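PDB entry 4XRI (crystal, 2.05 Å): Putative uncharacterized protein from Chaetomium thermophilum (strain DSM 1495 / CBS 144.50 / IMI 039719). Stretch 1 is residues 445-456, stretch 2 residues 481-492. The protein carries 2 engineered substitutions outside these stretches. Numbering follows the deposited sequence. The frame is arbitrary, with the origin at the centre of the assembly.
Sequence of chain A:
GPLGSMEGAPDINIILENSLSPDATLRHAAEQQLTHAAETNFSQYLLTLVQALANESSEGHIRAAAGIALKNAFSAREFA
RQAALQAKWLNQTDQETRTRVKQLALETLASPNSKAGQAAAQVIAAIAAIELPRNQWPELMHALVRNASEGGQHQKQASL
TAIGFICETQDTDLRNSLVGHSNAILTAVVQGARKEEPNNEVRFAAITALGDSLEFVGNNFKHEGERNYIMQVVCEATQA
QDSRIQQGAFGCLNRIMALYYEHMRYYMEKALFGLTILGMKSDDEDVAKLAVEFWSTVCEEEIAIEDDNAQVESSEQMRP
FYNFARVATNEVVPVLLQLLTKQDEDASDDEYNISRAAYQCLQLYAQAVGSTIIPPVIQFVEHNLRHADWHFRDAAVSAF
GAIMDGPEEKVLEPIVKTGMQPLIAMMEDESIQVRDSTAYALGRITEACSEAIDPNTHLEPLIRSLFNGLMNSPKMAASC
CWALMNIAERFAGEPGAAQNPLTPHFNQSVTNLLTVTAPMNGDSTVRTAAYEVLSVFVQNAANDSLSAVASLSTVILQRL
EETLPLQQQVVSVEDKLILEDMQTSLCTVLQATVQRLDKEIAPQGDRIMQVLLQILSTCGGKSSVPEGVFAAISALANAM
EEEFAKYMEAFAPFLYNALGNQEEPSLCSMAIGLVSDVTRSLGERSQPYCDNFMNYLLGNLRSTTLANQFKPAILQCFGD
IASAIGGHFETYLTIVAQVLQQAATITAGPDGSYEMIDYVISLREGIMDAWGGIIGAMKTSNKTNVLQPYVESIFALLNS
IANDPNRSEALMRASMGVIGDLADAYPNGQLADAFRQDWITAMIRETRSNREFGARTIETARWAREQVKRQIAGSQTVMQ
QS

Stretch 1 445-456: ITEACSEAIDPN
Stretch 2 (481-492) CWALMNIAERFA

Residues 445-449 belong to a helix that begins earlier in the chain. Residues 481-490 form a second helix, also begun earlier. The two axes run in broadly the same direction, 30° apart, and come within 8.7 Å. Register is set by CA pairs: Glu-447 CA to Asn-486 CA is 5.7 Å, Thr-446 CA to Ile-487 CA is 6.2 Å, and Ser-450 CA to Arg-490 CA is 6.4 Å. The stretches bury 507 Å² between them, and no hydrogen bond crosses the contact.

Thr-446 points toward the second helix. Its chi1 is m (-61°), which lays CG2 against that helix: Thr-446 CG2 lies 3.6 Å from Ile-487 N and 3.6 Å from Ile-487 CG1. Its OG1 is hydrogen-bonded elsewhere in the structure, so the methyl can pack here without leaving the hydroxyl unsatisfied. Ile-487 is m, t. Asn-486 has chi1 m (-78°) and chi2 -29°; its ND2 is 3.8 Å from Glu-447 CB.

Glu-447 leaves its helix sideways and is extended, t, t, with chi3 -131°. This reach carries OE2 to 3.6 Å from Trp-482 CZ2, at the ring edge and near the ring plane. Trp-482 also starts sideways, but chi1 t (-179°) and chi2 64° bring its ring closer to the first helix.

Arg-490 points toward stretch 1 and is m, m, t, with chi4 174°. The two m turns bend the chain at its base; the rest is extended and runs alongside the first helix, beside Glu-447. Arg-490 CG is 3.7 Å from Thr-446 O, and Arg-490 CD is 3.5 Å from Ser-450 OG. Arg-490 NH2 is 3.5 Å from Glu-447 O, which lies over one face of the guanidinium. Ser-450 is p (47°), and its OG donates a hydrogen bond to Glu-451 OE1 at 3.2 Å. Glu-451 is m, p with chi3 -22°, folding its carboxylate back to that hydroxyl.

Cys-449 has phi/psi -140/49, while residues 450-452 have helical phi/psi without the regular bonds. Ile-453 and Asp-454 are extended (-81/119 and -90/125). Asp-454 is the N-cap residue of the helix that starts at Pro-455.

Phe-491 is the first residue to leave helical phi/psi after the second helix, at -110/45. Its CB is sideways, but with chi1 m (-65°) and chi2 -94° the ring end comes nearer stretch 1. Pro-455 CG is 3.9 Å from Phe-491 CE1, and Ile-453 CB is 4.2 Å from Phe-491 CZ. Both apolar contacts meet the ring edge. Ile-453 is m, t; the Pro-455 pucker is C-gamma exo.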

ATOM      1  N   ILE A 445       8.149  21.985  -3.986  1.00 48.39           N
ATOM      2  CA  ILE A 445       9.027  22.674  -4.926  1.00 50.45           C
ATOM      3  C   ILE A 445      10.425  22.064  -4.949  1.00 57.26           C
ATOM      4  O   ILE A 445      10.953  21.746  -6.017  1.00 56.48           O
ATOM      5  CB  ILE A 445       9.134  24.173  -4.591  1.00 51.74           C
ATOM      6  CG1 ILE A 445       7.864  24.897  -5.032  1.00 54.00           C
ATOM      7  CG2 ILE A 445      10.352  24.793  -5.263  1.00 51.77           C
ATOM      8  CD1 ILE A 445       7.932  26.386  -4.848  1.00 54.41           C
ATOM      9  N   THR A 446      11.018  21.906  -3.769  1.00 54.78           N
ATOM     10  CA  THR A 446      12.335  21.293  -3.646  1.00 61.90           C
ATOM     11  C   THR A 446      12.345  19.894  -4.252  1.00 61.45           C
ATOM     12  O   THR A 446      13.255  19.528  -4.994  1.00 58.44           O
ATOM     13  CB  THR A 446      12.782  21.201  -2.174  1.00 55.18           C
ATOM     14  OG1 THR A 446      12.866  22.515  -1.613  1.00 51.96           O
ATOM     15  CG2 THR A 446      14.138  20.519  -2.072  1.00 55.72           C
ATOM     16  N   GLU A 447      11.312  19.124  -3.931  1.00 56.29           N
ATOM     17  CA  GLU A 447      11.198  17.739  -4.375  1.00 56.50           C
ATOM     18  C   GLU A 447      11.144  17.622  -5.894  1.00 61.82           C
ATOM     19  O   GLU A 447      11.832  16.793  -6.489  1.00 59.68           O
ATOM     20  CB  GLU A 447       9.954  17.095  -3.762  1.00 56.40           C
ATOM     21  CG  GLU A 447       9.756  15.635  -4.116  1.00 60.84           C
ATOM     22  CD  GLU A 447       8.492  15.066  -3.502  1.00 68.08           C
ATOM     23  OE1 GLU A 447       8.563  13.985  -2.879  1.00 72.25           O
ATOM     24  OE2 GLU A 447       7.425  15.701  -3.643  1.00 74.80           O
ATOM     25  N   ALA A 448      10.328  18.466  -6.514  1.00 59.33           N
ATOM     26  CA  ALA A 448      10.089  18.376  -7.947  1.00 58.92           C
ATOM     27  C   ALA A 448      11.081  19.200  -8.762  1.00 65.01           C
ATOM     28  O   ALA A 448      11.436  18.820  -9.878  1.00 68.90           O
ATOM     29  CB  ALA A 448       8.667  18.810  -8.265  1.00 59.47           C
ATOM     30  N   CYS A 449      11.526  20.327  -8.214  1.00 61.92           N
ATOM     31  CA  CYS A 449      12.344  21.259  -8.986  1.00 67.01           C
ATOM     32  C   CYS A 449      13.497  21.870  -8.196  1.00 67.01           C
ATOM     33  O   CYS A 449      13.690  23.085  -8.221  1.00 69.86           O
ATOM     34  CB  CYS A 449      11.469  22.385  -9.544  1.00 75.14           C
ATOM     35  SG  CYS A 449      10.026  21.838 -10.488  1.00 76.68           S
ATOM     36  N   SER A 450      14.266  21.033  -7.508  1.00 65.58           N
ATOM     37  CA  SER A 450      15.426  21.509  -6.756  1.00 68.06           C
ATOM     38  C   SER A 450      16.432  22.192  -7.674  1.00 73.13           C
ATOM     39  O   SER A 450      17.143  23.112  -7.264  1.00 77.98           O
ATOM     40  CB  SER A 450      16.099  20.356  -6.012  1.00 69.66           C
ATOM     41  OG  SER A 450      16.271  19.232  -6.857  1.00 67.21           O
ATOM     42  N   GLU A 451      16.471  21.735  -8.921  1.00 70.34           N
ATOM     43  CA  GLU A 451      17.362  22.278  -9.937  1.00 77.55           C
ATOM     44  C   GLU A 451      17.110  23.764 -10.183  1.00 75.88           C
ATOM     45  O   GLU A 451      18.026  24.508 -10.532  1.00 80.58           O
ATOM     46  CB  GLU A 451      17.202  21.501 -11.248  1.00 87.60           C
ATOM     47  CG  GLU A 451      17.528  20.010 -11.154  1.00 95.25           C
ATOM     48  CD  GLU A 451      16.392  19.173 -10.580  1.00101.38           C
ATOM     49  OE1 GLU A 451      15.520  19.729  -9.878  1.00 97.91           O
ATOM     50  OE2 GLU A 451      16.372  17.952 -10.839  1.00106.61           O
ATOM     51  N   ALA A 452      15.865  24.189  -9.996  1.00 72.87           N
ATOM     52  CA  ALA A 452      15.493  25.581 -10.219  1.00 78.18           C
ATOM     53  C   ALA A 452      15.898  26.462  -9.043  1.00 74.92           C
ATOM     54  O   ALA A 452      16.019  27.678  -9.180  1.00 79.06           O
ATOM     55  CB  ALA A 452      14.001  25.694 -10.473  1.00 84.23           C
ATOM     56  N   ILE A 453      16.100  25.843  -7.885  1.00 75.58           N
ATOM     57  CA  ILE A 453      16.553  26.570  -6.706  1.00 74.74           C
ATOM     58  C   ILE A 453      18.059  26.776  -6.761  1.00 84.21           C
ATOM     59  O   ILE A 453      18.819  25.808  -6.797  1.00 86.23           O
ATOM     60  CB  ILE A 453      16.205  25.829  -5.397  1.00 64.79           C
ATOM     61  CG1 ILE A 453      14.822  25.183  -5.485  1.00 64.07           C
ATOM     62  CG2 ILE A 453      16.304  26.771  -4.207  1.00 56.44           C
ATOM     63  CD1 ILE A 453      14.485  24.326  -4.286  1.00 60.63           C
ATOM     64  N   ASP A 454      18.495  28.030  -6.770  1.00 77.12           N
ATOM     65  CA  ASP A 454      19.923  28.307  -6.706  1.00 80.76           C
ATOM     66  C   ASP A 454      20.356  28.450  -5.252  1.00 74.00           C
ATOM     67  O   ASP A 454      19.796  29.257  -4.509  1.00 73.25           O
ATOM     68  CB  ASP A 454      20.289  29.565  -7.492  1.00 85.27           C
ATOM     69  CG  ASP A 454      21.784  29.680  -7.733  1.00 86.68           C
ATOM     70  OD1 ASP A 454      22.250  29.244  -8.808  1.00 83.46           O
ATOM     71  OD2 ASP A 454      22.494  30.195  -6.845  1.00 91.41           O
ATOM     72  N   PRO A 455      21.353  27.652  -4.845  1.00 72.51           N
ATOM     73  CA  PRO A 455      21.882  27.610  -3.477  1.00 74.77           C
ATOM     74  C   PRO A 455      22.292  28.983  -2.962  1.00 76.94           C
ATOM     75  O   PRO A 455      21.810  29.433  -1.925  1.00 78.00           O
ATOM     76  CB  PRO A 455      23.102  26.690  -3.601  1.00 75.53           C
ATOM     77  CG  PRO A 455      22.813  25.838  -4.786  1.00 73.44           C
ATOM     78  CD  PRO A 455      22.056  26.712  -5.735  1.00 72.24           C
ATOM     79  N   ASN A 456      23.170  29.642  -3.705  1.00 74.92           N
ATOM     80  CA  ASN A 456      23.736  30.921  -3.304  1.00 78.39           C
ATOM     81  C   ASN A 456      22.696  31.990  -2.985  1.00 77.69           C
ATOM     82  O   ASN A 456      22.936  32.876  -2.164  1.00 79.44           O
ATOM     83  CB  ASN A 456      24.663  31.426  -4.404  1.00 85.83           C
ATOM     84  CG  ASN A 456      25.539  30.327  -4.969  1.00 83.42           C
ATOM     85  OD1 ASN A 456      25.543  30.077  -6.174  1.00 86.05           O
ATOM     86  ND2 ASN A 456      26.276  29.652  -4.095  1.00 78.57           N
ATOM     87  N   CYS A 481       9.720  19.866   8.509  1.00 49.65           N
ATOM     88  CA  CYS A 481      10.555  18.667   8.527  1.00 49.80           C
ATOM     89  C   CYS A 481      10.611  17.983   7.158  1.00 48.02           C
ATOM     90  O   CYS A 481      11.691  17.617   6.685  1.00 41.79           O
ATOM     91  CB  CYS A 481      10.045  17.681   9.586  1.00 42.44           C
ATOM     92  SG  CYS A 481      10.456  18.126  11.293  1.00 51.24           S
ATOM     93  N   TRP A 482       9.448  17.819   6.530  1.00 49.63           N
ATOM     94  CA  TRP A 482       9.357  17.186   5.215  1.00 48.35           C
ATOM     95  C   TRP A 482      10.146  17.955   4.158  1.00 48.95           C
ATOM     96  O   TRP A 482      10.903  17.371   3.376  1.00 51.70           O
ATOM     97  CB  TRP A 482       7.898  17.061   4.769  1.00 46.31           C
ATOM     98  CG  TRP A 482       7.772  16.402   3.430  1.00 52.83           C
ATOM     99  CD1 TRP A 482       8.125  15.123   3.122  1.00 53.51           C
ATOM    100  CD2 TRP A 482       7.264  16.980   2.218  1.00 52.62           C
ATOM    101  NE1 TRP A 482       7.873  14.866   1.799  1.00 55.12           N
ATOM    102  CE2 TRP A 482       7.343  15.989   1.219  1.00 53.86           C
ATOM    103  CE3 TRP A 482       6.753  18.239   1.880  1.00 49.89           C
ATOM    104  CZ2 TRP A 482       6.928  16.212  -0.092  1.00 54.64           C
ATOM    105  CZ3 TRP A 482       6.340  18.458   0.573  1.00 57.98           C
ATOM    106  CH2 TRP A 482       6.433  17.449  -0.396  1.00 59.78           C
ATOM    107  N   ALA A 483       9.958  19.272   4.150  1.00 43.26           N
ATOM    108  CA  ALA A 483      10.668  20.160   3.237  1.00 44.68           C
ATOM    109  C   ALA A 483      12.177  20.076   3.457  1.00 46.75           C
ATOM    110  O   ALA A 483      12.948  19.963   2.504  1.00 50.47           O
ATOM    111  CB  ALA A 483      10.179  21.597   3.412  1.00 45.93           C
ATOM    112  N   LEU A 484      12.584  20.121   4.723  1.00 41.01           N
ATOM    113  CA  LEU A 484      13.996  20.041   5.096  1.00 40.92           C
ATOM    114  C   LEU A 484      14.658  18.739   4.644  1.00 47.53           C
ATOM    115  O   LEU A 484      15.809  18.737   4.199  1.00 49.21           O
ATOM    116  CB  LEU A 484      14.148  20.197   6.610  1.00 45.97           C
ATOM    117  CG  LEU A 484      13.998  21.619   7.149  1.00 50.87           C
ATOM    118  CD1 LEU A 484      14.097  21.631   8.663  1.00 55.36           C
ATOM    119  CD2 LEU A 484      15.060  22.510   6.539  1.00 54.82           C
ATOM    120  N   MET A 485      13.924  17.636   4.767  1.00 47.44           N
ATOM    121  CA  MET A 485      14.402  16.332   4.315  1.00 52.64           C
ATOM    122  C   MET A 485      14.635  16.314   2.807  1.00 52.09           C
ATOM    123  O   MET A 485      15.667  15.829   2.335  1.00 54.09           O
ATOM    124  CB  MET A 485      13.411  15.231   4.700  1.00 52.52           C
ATOM    125  CG  MET A 485      13.493  14.789   6.151  1.00 54.14           C
ATOM    126  SD  MET A 485      12.630  13.233   6.422  1.00 52.63           S
ATOM    127  CE  MET A 485      10.955  13.694   5.987  1.00 49.75           C
ATOM    128  N   ASN A 486      13.665  16.841   2.063  1.00 50.36           N
ATOM    129  CA  ASN A 486      13.783  16.993   0.614  1.00 48.80           C
ATOM    130  C   ASN A 486      15.054  17.733   0.215  1.00 53.92           C
ATOM    131  O   ASN A 486      15.785  17.297  -0.670  1.00 61.06           O
ATOM    132  CB  ASN A 486      12.564  17.731   0.050  1.00 50.31           C
ATOM    133  CG  ASN A 486      11.344  16.839  -0.067  1.00 49.09           C
ATOM    134  OD1 ASN A 486      11.461  15.628  -0.253  1.00 54.55           O
ATOM    135  ND2 ASN A 486      10.163  17.436   0.032  1.00 49.02           N
ATOM    136  N   ILE A 487      15.304  18.853   0.885  1.00 46.47           N
ATOM    137  CA  ILE A 487      16.480  19.678   0.635  1.00 48.75           C
ATOM    138  C   ILE A 487      17.780  18.920   0.885  1.00 51.62           C
ATOM    139  O   ILE A 487      18.710  18.974   0.076  1.00 53.78           O
ATOM    140  CB  ILE A 487      16.454  20.937   1.512  1.00 50.60           C
ATOM    141  CG1 ILE A 487      15.302  21.847   1.087  1.00 48.32           C
ATOM    142  CG2 ILE A 487      17.778  21.676   1.438  1.00 50.03           C
ATOM    143  CD1 ILE A 487      14.969  22.896   2.110  1.00 46.71           C
ATOM    144  N   ALA A 488      17.836  18.213   2.011  1.00 47.17           N
ATOM    145  CA  ALA A 488      19.000  17.402   2.351  1.00 52.88           C
ATOM    146  C   ALA A 488      19.248  16.329   1.293  1.00 51.92           C
ATOM    147  O   ALA A 488      20.392  16.023   0.959  1.00 53.06           O
ATOM    148  CB  ALA A 488      18.821  16.767   3.721  1.00 45.78           C
ATOM    149  N   GLU A 489      18.165  15.768   0.765  1.00 48.67           N
ATOM    150  CA  GLU A 489      18.254  14.746  -0.274  1.00 53.37           C
ATOM    151  C   GLU A 489      18.719  15.324  -1.608  1.00 60.35           C
ATOM    152  O   GLU A 489      19.487  14.691  -2.332  1.00 62.86           O
ATOM    153  CB  GLU A 489      16.903  14.052  -0.457  1.00 58.15           C
ATOM    154  CG  GLU A 489      16.516  13.121   0.679  1.00 61.97           C
ATOM    155  CD  GLU A 489      15.090  12.614   0.555  1.00 67.72           C
ATOM    156  OE1 GLU A 489      14.428  12.936  -0.455  1.00 69.46           O
ATOM    157  OE2 GLU A 489      14.630  11.899   1.471  1.00 71.20           O
ATOM    158  N   ARG A 490      18.248  16.525  -1.927  1.00 49.13           N
ATOM    159  CA  ARG A 490      18.503  17.130  -3.231  1.00 56.65           C
ATOM    160  C   ARG A 490      19.836  17.876  -3.310  1.00 60.27           C
ATOM    161  O   ARG A 490      20.397  18.039  -4.393  1.00 73.52           O
ATOM    162  CB  ARG A 490      17.364  18.085  -3.596  1.00 62.02           C
ATOM    163  CG  ARG A 490      16.008  17.413  -3.732  1.00 65.22           C
ATOM    164  CD  ARG A 490      15.991  16.414  -4.871  1.00 71.67           C
ATOM    165  NE  ARG A 490      14.849  15.509  -4.775  1.00 70.58           N
ATOM    166  CZ  ARG A 490      14.530  14.610  -5.699  1.00 72.14           C
ATOM    167  NH1 ARG A 490      15.264  14.499  -6.799  1.00 72.86           N
ATOM    168  NH2 ARG A 490      13.475  13.823  -5.526  1.00 61.32           N
ATOM    169  N   PHE A 491      20.337  18.339  -2.170  1.00 53.97           N
ATOM    170  CA  PHE A 491      21.607  19.062  -2.139  1.00 54.27           C
ATOM    171  C   PHE A 491      22.692  18.239  -1.457  1.00 55.99           C
ATOM    172  O   PHE A 491      23.461  18.751  -0.643  1.00 55.89           O
ATOM    173  CB  PHE A 491      21.445  20.408  -1.430  1.00 56.14           C
ATOM    174  CG  PHE A 491      20.542  21.370  -2.152  1.00 63.23           C
ATOM    175  CD1 PHE A 491      21.064  22.301  -3.034  1.00 66.87           C
ATOM    176  CD2 PHE A 491      19.172  21.343  -1.949  1.00 68.33           C
ATOM    177  CE1 PHE A 491      20.239  23.188  -3.698  1.00 70.23           C
ATOM    178  CE2 PHE A 491      18.340  22.226  -2.610  1.00 67.86           C
ATOM    179  CZ  PHE A 491      18.874  23.151  -3.486  1.00 68.13           C
ATOM    180  N   ALA A 492      22.755  16.959  -1.809  1.00 51.70           N
ATOM    181  CA  ALA A 492      23.656  16.018  -1.152  1.00 60.92           C
ATOM    182  C   ALA A 492      25.060  16.043  -1.746  1.00 67.85           C
ATOM    183  O   ALA A 492      26.027  15.652  -1.090  1.00 65.88           O
ATOM    184  CB  ALA A 492      23.082  14.612  -1.230  1.00 60.83           C
TER